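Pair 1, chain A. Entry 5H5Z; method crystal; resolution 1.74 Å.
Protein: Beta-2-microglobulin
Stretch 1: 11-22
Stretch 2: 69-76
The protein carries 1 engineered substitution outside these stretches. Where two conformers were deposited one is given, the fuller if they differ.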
# COMPACT_ATOMS: atom_id res chain seq x y z
N TYR A 11 -9.85 -11.59 -0.96
CA TYR A 11 -9.56 -12.52 0.13
C TYR A 11 -10.24 -12.06 1.41
O TYR A 11 -10.80 -10.97 1.48
CB TYR A 11 -8.04 -12.64 0.34
CG TYR A 11 -7.30 -11.32 0.47
CD1 TYR A 11 -6.95 -10.57 -0.65
CD2 TYR A 11 -6.95 -10.82 1.73
CE1 TYR A 11 -6.28 -9.36 -0.53
CE2 TYR A 11 -6.27 -9.61 1.86
CZ TYR A 11 -5.94 -8.89 0.73
OH TYR A 11 -5.27 -7.69 0.83
N SER A 12 -10.20 -12.92 2.42
CA SER A 12 -10.74 -12.57 3.73
C SER A 12 -9.61 -12.41 4.75
O SER A 12 -8.54 -13.01 4.59
CB SER A 12 -11.74 -13.64 4.18
OG SER A 12 -11.18 -14.93 3.99
N HIS A 13 -9.85 -11.59 5.76
CA HIS A 13 -8.89 -11.38 6.85
C HIS A 13 -8.52 -12.72 7.51
O HIS A 13 -7.35 -13.06 7.61
CB HIS A 13 -9.45 -10.39 7.88
CG HIS A 13 -8.50 -10.05 8.99
ND1 HIS A 13 -8.09 -8.75 9.24
CD2 HIS A 13 -7.89 -10.82 9.91
CE1 HIS A 13 -7.26 -8.75 10.27
NE2 HIS A 13 -7.13 -9.99 10.70
N TYR A 14 -9.55 -13.45 7.95
CA TYR A 14 -9.37 -14.77 8.54
C TYR A 14 -9.77 -15.83 7.51
O TYR A 14 -10.41 -15.50 6.51
CB TYR A 14 -10.26 -14.90 9.78
CG TYR A 14 -9.94 -13.90 10.88
CD1 TYR A 14 -8.83 -14.06 11.70
CD2 TYR A 14 -10.75 -12.78 11.08
CE1 TYR A 14 -8.53 -13.15 12.70
CE2 TYR A 14 -10.46 -11.86 12.09
CZ TYR A 14 -9.35 -12.05 12.89
OH TYR A 14 -9.06 -11.15 13.89
N PRO A 15 -9.39 -17.11 7.75
CA PRO A 15 -9.92 -18.19 6.93
C PRO A 15 -11.44 -18.07 6.80
O PRO A 15 -12.13 -17.77 7.78
CB PRO A 15 -9.55 -19.44 7.73
CG PRO A 15 -8.26 -19.06 8.37
CD PRO A 15 -8.41 -17.61 8.73
N GLY A 16 -11.94 -18.27 5.58
CA GLY A 16 -13.36 -18.06 5.27
C GLY A 16 -14.26 -19.18 5.75
O GLY A 16 -14.93 -19.83 4.94
N GLU A 17 -14.28 -19.42 7.06
CA GLU A 17 -15.14 -20.41 7.68
C GLU A 17 -16.58 -19.89 7.68
O GLU A 17 -16.83 -18.76 8.10
CB GLU A 17 -14.68 -20.68 9.12
CG GLU A 17 -15.55 -21.65 9.90
CD GLU A 17 -15.20 -21.67 11.38
OE1 GLU A 17 -16.14 -21.73 12.21
OE2 GLU A 17 -14.00 -21.63 11.71
N TYR A 18 -17.52 -20.72 7.22
CA TYR A 18 -18.93 -20.35 7.20
C TYR A 18 -19.49 -20.06 8.58
O TYR A 18 -19.21 -20.79 9.54
CB TYR A 18 -19.79 -21.44 6.54
CG TYR A 18 -19.53 -21.66 5.07
CD1 TYR A 18 -19.31 -20.58 4.21
CD2 TYR A 18 -19.56 -22.94 4.53
CE1 TYR A 18 -19.09 -20.78 2.85
CE2 TYR A 18 -19.34 -23.15 3.18
CZ TYR A 18 -19.11 -22.07 2.35
OH TYR A 18 -18.89 -22.28 1.01
N GLY A 19 -20.30 -19.01 8.66
CA GLY A 19 -20.97 -18.63 9.91
C GLY A 19 -20.11 -17.85 10.89
O GLY A 19 -20.53 -17.61 12.02
N LYS A 20 -18.92 -17.45 10.45
CA LYS A 20 -17.99 -16.71 11.29
C LYS A 20 -17.81 -15.28 10.80
O LYS A 20 -17.59 -15.06 9.60
CB LYS A 20 -16.63 -17.43 11.33
CG LYS A 20 -15.65 -16.87 12.34
CD LYS A 20 -14.37 -17.69 12.38
CE LYS A 20 -13.42 -17.18 13.45
NZ LYS A 20 -12.32 -18.14 13.73
N GLU A 21 -17.92 -14.32 11.71
CA GLU A 21 -17.67 -12.92 11.39
C GLU A 21 -16.25 -12.75 10.86
O GLU A 21 -15.30 -13.29 11.43
CB GLU A 21 -17.90 -12.00 12.60
CG GLU A 21 -19.35 -11.88 13.05
CD GLU A 21 -20.23 -11.08 12.11
OE1 GLU A 21 -19.73 -10.47 11.14
OE2 GLU A 21 -21.46 -11.07 12.34
N ASN A 22 -16.13 -12.02 9.76
CA ASN A 22 -14.88 -11.91 9.02
C ASN A 22 -14.84 -10.57 8.31
O ASN A 22 -15.75 -9.75 8.46
CB ASN A 22 -14.81 -13.06 8.00
CG ASN A 22 -13.39 -13.53 7.71
OD1 ASN A 22 -12.44 -12.75 7.74
ND2 ASN A 22 -13.25 -14.82 7.41
N VAL A 69 -15.05 -4.71 3.87
CA VAL A 69 -16.30 -4.62 4.62
C VAL A 69 -16.46 -5.87 5.48
O VAL A 69 -15.92 -6.93 5.15
CB VAL A 69 -17.53 -4.43 3.69
CG1 VAL A 69 -17.84 -5.70 2.89
CG2 VAL A 69 -18.75 -3.98 4.48
N SER A 70 -17.17 -5.73 6.60
CA SER A 70 -17.51 -6.88 7.44
C SER A 70 -18.42 -7.83 6.67
O SER A 70 -19.31 -7.38 5.94
CB SER A 70 -18.20 -6.41 8.72
OG SER A 70 -18.76 -7.51 9.43
N PHE A 71 -18.19 -9.13 6.82
CA PHE A 71 -19.07 -10.13 6.22
C PHE A 71 -19.04 -11.44 7.00
O PHE A 71 -18.09 -11.71 7.75
CB PHE A 71 -18.80 -10.33 4.70
CG PHE A 71 -17.69 -11.30 4.36
CD1 PHE A 71 -16.47 -11.29 5.03
CD2 PHE A 71 -17.87 -12.23 3.34
CE1 PHE A 71 -15.46 -12.18 4.69
CE2 PHE A 71 -16.87 -13.12 2.99
CZ PHE A 71 -15.66 -13.10 3.67
N LYS A 72 -20.10 -12.21 6.85
CA LYS A 72 -20.21 -13.52 7.47
C LYS A 72 -20.58 -14.51 6.37
O LYS A 72 -21.76 -14.68 6.06
CB LYS A 72 -21.26 -13.49 8.59
CG LYS A 72 -21.24 -14.71 9.50
CD LYS A 72 -21.98 -14.46 10.81
CE LYS A 72 -23.48 -14.67 10.65
NZ LYS A 72 -24.16 -14.77 11.98
N PRO A 73 -19.56 -15.14 5.74
CA PRO A 73 -19.84 -16.02 4.60
C PRO A 73 -20.67 -17.25 4.98
O PRO A 73 -20.41 -17.90 6.00
CB PRO A 73 -18.45 -16.43 4.12
CG PRO A 73 -17.56 -16.26 5.30
CD PRO A 73 -18.12 -15.09 6.05
N GLU A 74 -21.68 -17.54 4.17
CA GLU A 74 -22.52 -18.73 4.33
C GLU A 74 -22.52 -19.51 3.02
O GLU A 74 -22.12 -18.99 1.98
CB GLU A 74 -23.94 -18.36 4.75
CG GLU A 74 -24.06 -17.52 6.03
CD GLU A 74 -23.79 -18.29 7.32
OE1 GLU A 74 -23.53 -19.51 7.27
OE2 GLU A 74 -23.85 -17.67 8.40
N LYS A 75 -22.98 -20.76 3.08
CA LYS A 75 -22.96 -21.67 1.92
C LYS A 75 -23.59 -21.14 0.64
O LYS A 75 -23.03 -21.30 -0.44
CB LYS A 75 -23.58 -23.02 2.28
CG LYS A 75 -22.60 -24.18 2.23
CD LYS A 75 -22.24 -24.53 0.78
CE LYS A 75 -20.80 -25.02 0.67
NZ LYS A 75 -20.56 -25.79 -0.58
N SER A 76 -24.75 -20.50 0.76
CA SER A 76 -25.53 -20.11 -0.41
C SER A 76 -25.20 -18.71 -0.95
O SER A 76 -25.84 -18.24 -1.90
CB SER A 76 -27.03 -20.23 -0.12
OG SER A 76 -27.41 -19.38 0.95
O HOH W 1 -17.29 -9.14 10.69

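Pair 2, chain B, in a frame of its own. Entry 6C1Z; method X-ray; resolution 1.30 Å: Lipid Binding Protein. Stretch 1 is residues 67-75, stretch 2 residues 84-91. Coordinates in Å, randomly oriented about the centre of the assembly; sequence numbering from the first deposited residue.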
# COMPACT_ATOMS: atom_id res chain seq x y z
N ALA B 67 -9.76 2.45 3.83
CA ALA B 67 -10.52 3.66 3.58
C ALA B 67 -9.84 4.80 4.32
O ALA B 67 -9.36 4.62 5.45
CB ALA B 67 -11.96 3.50 4.10
N PHE B 68 -9.79 5.97 3.70
CA PHE B 68 -9.18 7.11 4.37
C PHE B 68 -9.63 8.39 3.70
O PHE B 68 -10.06 8.41 2.54
CB PHE B 68 -7.65 7.01 4.33
CG PHE B 68 -7.07 6.94 2.93
CD1 PHE B 68 -6.74 8.09 2.22
CD2 PHE B 68 -6.84 5.72 2.32
CE1 PHE B 68 -6.22 8.02 0.96
CE2 PHE B 68 -6.28 5.64 1.04
CZ PHE B 68 -5.98 6.79 0.35
N LYS B 69 -9.48 9.48 4.44
CA LYS B 69 -9.50 10.82 3.87
C LYS B 69 -8.11 11.41 3.88
O LYS B 69 -7.33 11.21 4.82
CB LYS B 69 -10.47 11.73 4.61
CG LYS B 69 -11.88 11.17 4.61
CD LYS B 69 -12.83 12.08 5.33
CE LYS B 69 -14.18 11.42 5.54
NZ LYS B 69 -14.92 11.22 4.27
N ILE B 70 -7.75 12.05 2.76
CA ILE B 70 -6.47 12.72 2.62
C ILE B 70 -6.28 13.70 3.76
O ILE B 70 -7.20 14.46 4.10
CB ILE B 70 -6.42 13.40 1.23
CG1 ILE B 70 -6.40 12.37 0.11
CG2 ILE B 70 -5.25 14.33 1.11
CD1 ILE B 70 -5.19 11.53 0.14
N ARG B 71 -5.09 13.68 4.38
CA ARG B 71 -4.67 14.61 5.42
C ARG B 71 -5.29 14.36 6.79
O ARG B 71 -5.08 15.14 7.71
CB ARG B 71 -4.89 16.08 5.04
CG ARG B 71 -4.15 16.50 3.77
CD ARG B 71 -4.57 17.91 3.31
NE ARG B 71 -6.02 18.07 3.39
CZ ARG B 71 -6.87 17.79 2.41
NH1 ARG B 71 -6.43 17.39 1.23
NH2 ARG B 71 -8.18 17.94 2.59
N GLU B 72 -6.01 13.26 6.97
CA GLU B 72 -6.72 12.97 8.21
C GLU B 72 -6.12 11.72 8.82
O GLU B 72 -6.27 10.62 8.27
CB GLU B 72 -8.21 12.78 7.93
CG GLU B 72 -8.92 14.06 7.50
CD GLU B 72 -10.26 14.26 8.20
OE1 GLU B 72 -10.70 13.35 8.95
OE2 GLU B 72 -10.88 15.32 8.00
N LYS B 73 -5.50 11.86 9.99
CA LYS B 73 -4.90 10.71 10.65
C LYS B 73 -6.02 9.75 11.05
O LYS B 73 -7.12 10.17 11.40
CB LYS B 73 -4.13 11.18 11.89
CG LYS B 73 -3.44 10.07 12.67
CD LYS B 73 -2.19 9.54 11.99
CE LYS B 73 -1.05 10.55 11.91
NZ LYS B 73 -0.69 11.16 13.21
N PHE B 74 -5.73 8.45 10.97
CA PHE B 74 -6.70 7.44 11.36
C PHE B 74 -5.94 6.25 11.91
O PHE B 74 -4.74 6.08 11.66
CB PHE B 74 -7.61 7.05 10.19
CG PHE B 74 -6.89 6.39 9.03
CD1 PHE B 74 -6.19 7.14 8.10
CD2 PHE B 74 -6.95 5.02 8.85
CE1 PHE B 74 -5.55 6.53 7.04
CE2 PHE B 74 -6.31 4.41 7.80
CZ PHE B 74 -5.62 5.17 6.88
N VAL B 75 -6.62 5.45 12.72
CA VAL B 75 -6.04 4.21 13.19
C VAL B 75 -6.29 3.14 12.14
O VAL B 75 -7.45 2.84 11.82
CB VAL B 75 -6.64 3.80 14.54
CG1 VAL B 75 -5.96 2.54 15.07
CG2 VAL B 75 -6.51 4.93 15.52
N TYR B 84 -1.87 0.77 13.59
CA TYR B 84 -0.92 1.83 13.29
C TYR B 84 -1.67 3.16 13.28
O TYR B 84 -2.89 3.20 13.08
CB TYR B 84 -0.24 1.61 11.92
CG TYR B 84 0.56 0.35 11.83
CD1 TYR B 84 -0.02 -0.86 11.49
CD2 TYR B 84 1.92 0.35 12.11
CE1 TYR B 84 0.72 -2.01 11.42
CE2 TYR B 84 2.66 -0.80 12.04
CZ TYR B 84 2.07 -1.98 11.69
OH TYR B 84 2.81 -3.14 11.63
N ASN B 85 -0.92 4.25 13.42
CA ASN B 85 -1.45 5.59 13.21
C ASN B 85 -1.01 5.98 11.80
O ASN B 85 0.18 6.17 11.55
CB ASN B 85 -0.93 6.59 14.24
CG ASN B 85 -1.63 6.48 15.57
OD1 ASN B 85 -2.85 6.49 15.64
ND2 ASN B 85 -0.85 6.37 16.63
N THR B 86 -1.96 6.05 10.87
CA THR B 86 -1.67 6.24 9.46
C THR B 86 -2.16 7.60 8.98
O THR B 86 -3.21 8.09 9.40
CB THR B 86 -2.29 5.10 8.65
OG1 THR B 86 -1.65 3.87 9.03
CG2 THR B 86 -2.12 5.34 7.16
N LEU B 87 -1.38 8.23 8.11
CA LEU B 87 -1.73 9.52 7.52
C LEU B 87 -1.38 9.45 6.04
O LEU B 87 -0.22 9.20 5.70
CB LEU B 87 -0.94 10.64 8.19
CG LEU B 87 -1.07 12.04 7.61
CD1 LEU B 87 -2.49 12.53 7.62
CD2 LEU B 87 -0.18 12.99 8.39
N VAL B 88 -2.36 9.69 5.17
CA VAL B 88 -2.15 9.68 3.71
C VAL B 88 -2.28 11.09 3.19
O VAL B 88 -3.24 11.80 3.52
CB VAL B 88 -3.16 8.76 3.00
CG1 VAL B 88 -2.74 8.58 1.52
CG2 VAL B 88 -3.27 7.39 3.70
N THR B 89 -1.30 11.52 2.41
CA THR B 89 -1.33 12.81 1.73
C THR B 89 -1.18 12.59 0.23
O THR B 89 -0.88 11.50 -0.24
CB THR B 89 -0.20 13.69 2.27
OG1 THR B 89 1.01 12.95 2.16
CG2 THR B 89 -0.46 14.10 3.73
N PHE B 90 -1.51 13.63 -0.52
CA PHE B 90 -1.33 13.64 -1.97
C PHE B 90 -0.41 14.80 -2.28
O PHE B 90 -0.78 15.96 -2.10
CB PHE B 90 -2.65 13.74 -2.73
CG PHE B 90 -2.50 13.48 -4.21
CD1 PHE B 90 -2.38 12.20 -4.66
CD2 PHE B 90 -2.44 14.53 -5.12
CE1 PHE B 90 -2.20 11.96 -6.01
CE2 PHE B 90 -2.29 14.27 -6.47
CZ PHE B 90 -2.18 13.02 -6.90
N GLU B 91 0.81 14.47 -2.71
CA GLU B 91 1.91 15.42 -2.83
C GLU B 91 2.59 15.20 -4.17
O GLU B 91 3.04 14.09 -4.44
CB GLU B 91 2.94 15.16 -1.72
CG GLU B 91 2.43 15.29 -0.29
CD GLU B 91 3.52 15.06 0.76
OE1 GLU B 91 4.70 15.36 0.47
OE2 GLU B 91 3.19 14.57 1.86
O HOH W 2 -5.13 9.95 5.88

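The sharpest difference between the two pairs lies at one matched position in the second stretch, Pro A73 in pair 1 and Val B88 in pair 2. Proline has no amide hydrogen to give, whereas the amide of Val B88 is free to donate, and in pair 2 a water takes it up: Val B88 N lies 2.9 Å from the oxygen of water 2, which in turn donates to Lys B69 O and Glu B72 O, each 2.7 Å from that oxygen. The water thus ties a turn in one stretch to the strand beside it. In pair 1 the Pro A73 ring itself packs against this region, with Pro A73 CG 3.8 Å from Glu A17 O and Pro A73 CD 3.6 Å from Lys A20 O, the carbonyls that match those bound by water 2.

Around this difference the backbone is conserved: fourteen residues superpose with an RMSD of 0.8 Å. In each pair a type II turn, Glu A17 to Lys A20 or Lys B69 to Glu B72, leads into an antiparallel bridge. The bridge is a hydrogen-bonded pair in both, closed by Asn A22 N to Phe A71 O (2.8 Å) and Phe A71 N to Asn A22 O (3.0 Å) in pair 1, and by Phe B74 N to Thr B86 O (3.0 Å) and Thr B86 N to Phe B74 O (2.9 Å) in pair 2. The third residue of the turn supplies one more link, Gly A19 N to Pro A73 O at 2.9 Å and Arg B71 N to Val B88 O at 2.8 Å. Its backbone has positive phi in both; glycine adopts this readily, yet Arg B71 does so too, its CA-to-CB bond pointing away from the other stretch.

The bridge also shows how a packing task can change sides. In pair 1 the aromatic residue is Phe A71, on the second stretch, and its CE1 comes within 3.5 Å of Asn A22 CB. In pair 2 it is Phe B74, on the first, and its ring face receives Thr B86, whose CB stands 4.1 Å from the ring centroid. Asn A22 also works within its own stretch: Tyr A14 N donates to Asn A22 OD1 (3.0 Å), and Asn A22 ND2 donates to Tyr A14 O (3.1 Å).

At the second turn position Tyr A18 matches Ile B70. Both side chains touch the same two matched positions. The tyrosine has CD1 4.2 Å from Pro A73 CB and receives Lys A75 over one face, with Lys A75 CA 4.0 Å from the ring centroid; the isoleucine has CD1 4.1 Å from Val B88 CG1 and 4.4 Å from Phe B90 CB. One position earlier than the turn, Gly A16 offers no side chain, while the matching Phe B68 covers Val B88, whose CG2 sits 3.9 Å above the ring centroid.

The general principle is that the same backbone bonds can hold a turn and its bridge while the space beside them is filled differently: at one matched position by a proline ring or by a valine whose amide is taken up by a water, and around it by aromatic rings set at different positions.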